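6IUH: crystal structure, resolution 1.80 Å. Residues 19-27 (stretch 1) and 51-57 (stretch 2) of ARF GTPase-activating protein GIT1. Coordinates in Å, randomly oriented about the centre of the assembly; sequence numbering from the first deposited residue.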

# COMPACT_ATOMS: atom_id res chain seq x y z
N LYS A 19 -2.70 10.63 6.52
CA LYS A 19 -2.46 10.14 5.17
C LYS A 19 -2.26 8.63 5.15
O LYS A 19 -2.63 7.96 4.19
CB LYS A 19 -1.26 10.86 4.54
CG LYS A 19 -1.49 12.34 4.30
CD LYS A 19 -2.68 12.58 3.39
CE LYS A 19 -2.95 14.07 3.21
NZ LYS A 19 -3.34 14.73 4.49
N THR A 20 -1.68 8.09 6.22
CA THR A 20 -1.49 6.65 6.34
C THR A 20 -2.84 5.94 6.43
O THR A 20 -3.05 4.91 5.80
CB THR A 20 -0.64 6.29 7.57
OG1 THR A 20 0.68 6.82 7.42
CG2 THR A 20 -0.55 4.78 7.73
N GLU A 21 -3.75 6.51 7.21
CA GLU A 21 -5.07 5.90 7.39
C GLU A 21 -5.88 5.92 6.09
O GLU A 21 -6.71 5.04 5.87
CB GLU A 21 -5.83 6.60 8.51
CG GLU A 21 -5.31 6.26 9.90
CD GLU A 21 -6.14 6.87 11.02
OE1 GLU A 21 -7.03 7.69 10.72
OE2 GLU A 21 -5.90 6.52 12.19
N GLN A 22 -5.64 6.91 5.24
CA GLN A 22 -6.28 6.95 3.93
C GLN A 22 -5.71 5.84 3.04
O GLN A 22 -6.43 5.22 2.27
CB GLN A 22 -6.10 8.31 3.26
CG GLN A 22 -6.97 9.40 3.84
CD GLN A 22 -8.45 9.16 3.60
OE1 GLN A 22 -8.83 8.59 2.57
NE2 GLN A 22 -9.29 9.58 4.54
N VAL A 23 -4.41 5.61 3.16
CA VAL A 23 -3.77 4.54 2.41
C VAL A 23 -4.27 3.17 2.87
O VAL A 23 -4.62 2.33 2.04
CB VAL A 23 -2.23 4.59 2.55
CG1 VAL A 23 -1.60 3.33 1.98
CG2 VAL A 23 -1.67 5.82 1.85
N THR A 24 -4.33 2.95 4.18
CA THR A 24 -4.74 1.66 4.71
C THR A 24 -6.22 1.39 4.44
O THR A 24 -6.61 0.26 4.14
CB THR A 24 -4.48 1.54 6.23
OG1 THR A 24 -5.15 2.59 6.93
CG2 THR A 24 -2.98 1.62 6.51
N LYS A 25 -7.05 2.43 4.54
CA LYS A 25 -8.47 2.30 4.24
C LYS A 25 -8.70 1.83 2.81
O LYS A 25 -9.53 0.94 2.56
CB LYS A 25 -9.20 3.63 4.46
CG LYS A 25 -10.71 3.54 4.28
CD LYS A 25 -11.37 4.91 4.30
CE LYS A 25 -10.99 5.72 3.07
NZ LYS A 25 -11.72 7.01 3.01
N ASN A 26 -7.96 2.42 1.88
CA ASN A 26 -8.09 2.08 0.47
C ASN A 26 -7.50 0.71 0.15
O ASN A 26 -8.01 -0.02 -0.70
CB ASN A 26 -7.44 3.15 -0.41
CG ASN A 26 -8.21 4.45 -0.41
OD1 ASN A 26 -9.44 4.46 -0.27
ND2 ASN A 26 -7.51 5.56 -0.58
N ILE A 27 -6.42 0.36 0.84
CA ILE A 27 -5.84 -0.97 0.73
C ILE A 27 -6.81 -2.01 1.30
O ILE A 27 -6.98 -3.09 0.74
CB ILE A 27 -4.48 -1.07 1.44
CG1 ILE A 27 -3.43 -0.28 0.66
CG2 ILE A 27 -4.05 -2.53 1.58
CD1 ILE A 27 -2.06 -0.28 1.31
N LEU A 51 -3.56 7.52 -5.46
CA LEU A 51 -3.80 8.89 -5.04
C LEU A 51 -3.42 9.10 -3.58
O LEU A 51 -2.79 10.09 -3.22
CB LEU A 51 -5.26 9.27 -5.26
CG LEU A 51 -5.70 10.63 -4.71
CD1 LEU A 51 -4.93 11.76 -5.39
CD2 LEU A 51 -7.20 10.83 -4.88
N ALA A 52 -3.82 8.15 -2.74
CA ALA A 52 -3.52 8.22 -1.31
C ALA A 52 -2.01 8.16 -1.08
O ALA A 52 -1.50 8.79 -0.16
CB ALA A 52 -4.21 7.09 -0.57
N VAL A 53 -1.32 7.41 -1.93
CA VAL A 53 0.13 7.27 -1.83
C VAL A 53 0.82 8.58 -2.23
O VAL A 53 1.78 9.00 -1.58
CB VAL A 53 0.64 6.11 -2.71
CG1 VAL A 53 2.13 6.23 -2.98
CG2 VAL A 53 0.32 4.77 -2.05
N THR A 54 0.31 9.21 -3.28
CA THR A 54 0.86 10.48 -3.76
C THR A 54 0.74 11.58 -2.70
O THR A 54 1.67 12.36 -2.49
CB THR A 54 0.15 10.94 -5.05
OG1 THR A 54 0.34 9.96 -6.07
CG2 THR A 54 0.72 12.27 -5.53
N GLU A 55 -0.40 11.62 -2.02
CA GLU A 55 -0.64 12.61 -0.98
C GLU A 55 0.23 12.36 0.24
O GLU A 55 0.70 13.30 0.88
CB GLU A 55 -2.11 12.62 -0.57
CG GLU A 55 -3.07 13.09 -1.66
CD GLU A 55 -4.49 13.25 -1.16
OE1 GLU A 55 -4.72 13.08 0.06
OE2 GLU A 55 -5.38 13.56 -1.98
N MET A 56 0.46 11.10 0.57
CA MET A 56 1.32 10.77 1.69
C MET A 56 2.77 11.12 1.36
O MET A 56 3.48 11.70 2.19
CB MET A 56 1.20 9.29 2.06
CG MET A 56 2.02 8.91 3.28
SD MET A 56 1.81 7.18 3.74
CE MET A 56 2.91 7.08 5.15
N ALA A 57 3.19 10.79 0.15
CA ALA A 57 4.55 11.09 -0.29
C ALA A 57 4.81 12.60 -0.30
O ALA A 57 5.92 13.05 -0.04
CB ALA A 57 4.81 10.49 -1.66
O HOH W 1 -3.00 9.57 2.00

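How does Met 56 meet the other helix? The two helices run nearly antiparallel, at 164°, with axes 8.7 Å apart, and Met 56 lies level with Lys 19. Its CA-to-CB bond points sideways, yet the fully extended side chain, t at all three chi angles, runs across the neighbouring helix, nearly perpendicular to its axis. CB packs 3.8 Å from Lys 19 CB, SD lies 4.2 Å from Val 23 CG2, and CE reaches to 3.2 Å from Thr 20 OG1, a hydroxyl hydrogen-bonded elsewhere in the structure.

What does Lys 19 add besides its CB? Its side chain bends at chi1 and chi2, both m, and brings CE to 3.7 Å from Glu 55 OE1. The approach is made through a methylene carbon; NZ lies farther from that carboxylate oxygen.

How does Ala 52 fit against stretch 1? Its single methyl points toward stretch 1, and its CA lies 5.2 Å from Val 23 CA, the same as between Lys 19 CA and Met 56 CA. Val 23 CG2 packs 3.7 Å from Ala 52 CB, and Asn 26 ND2 comes to 3.6 Å from the same methyl.

Does anything polar join the helices? No direct hydrogen bond does, but water 1 donates to both Lys 19 O and Ala 52 O, each 2.7 Å from the water oxygen.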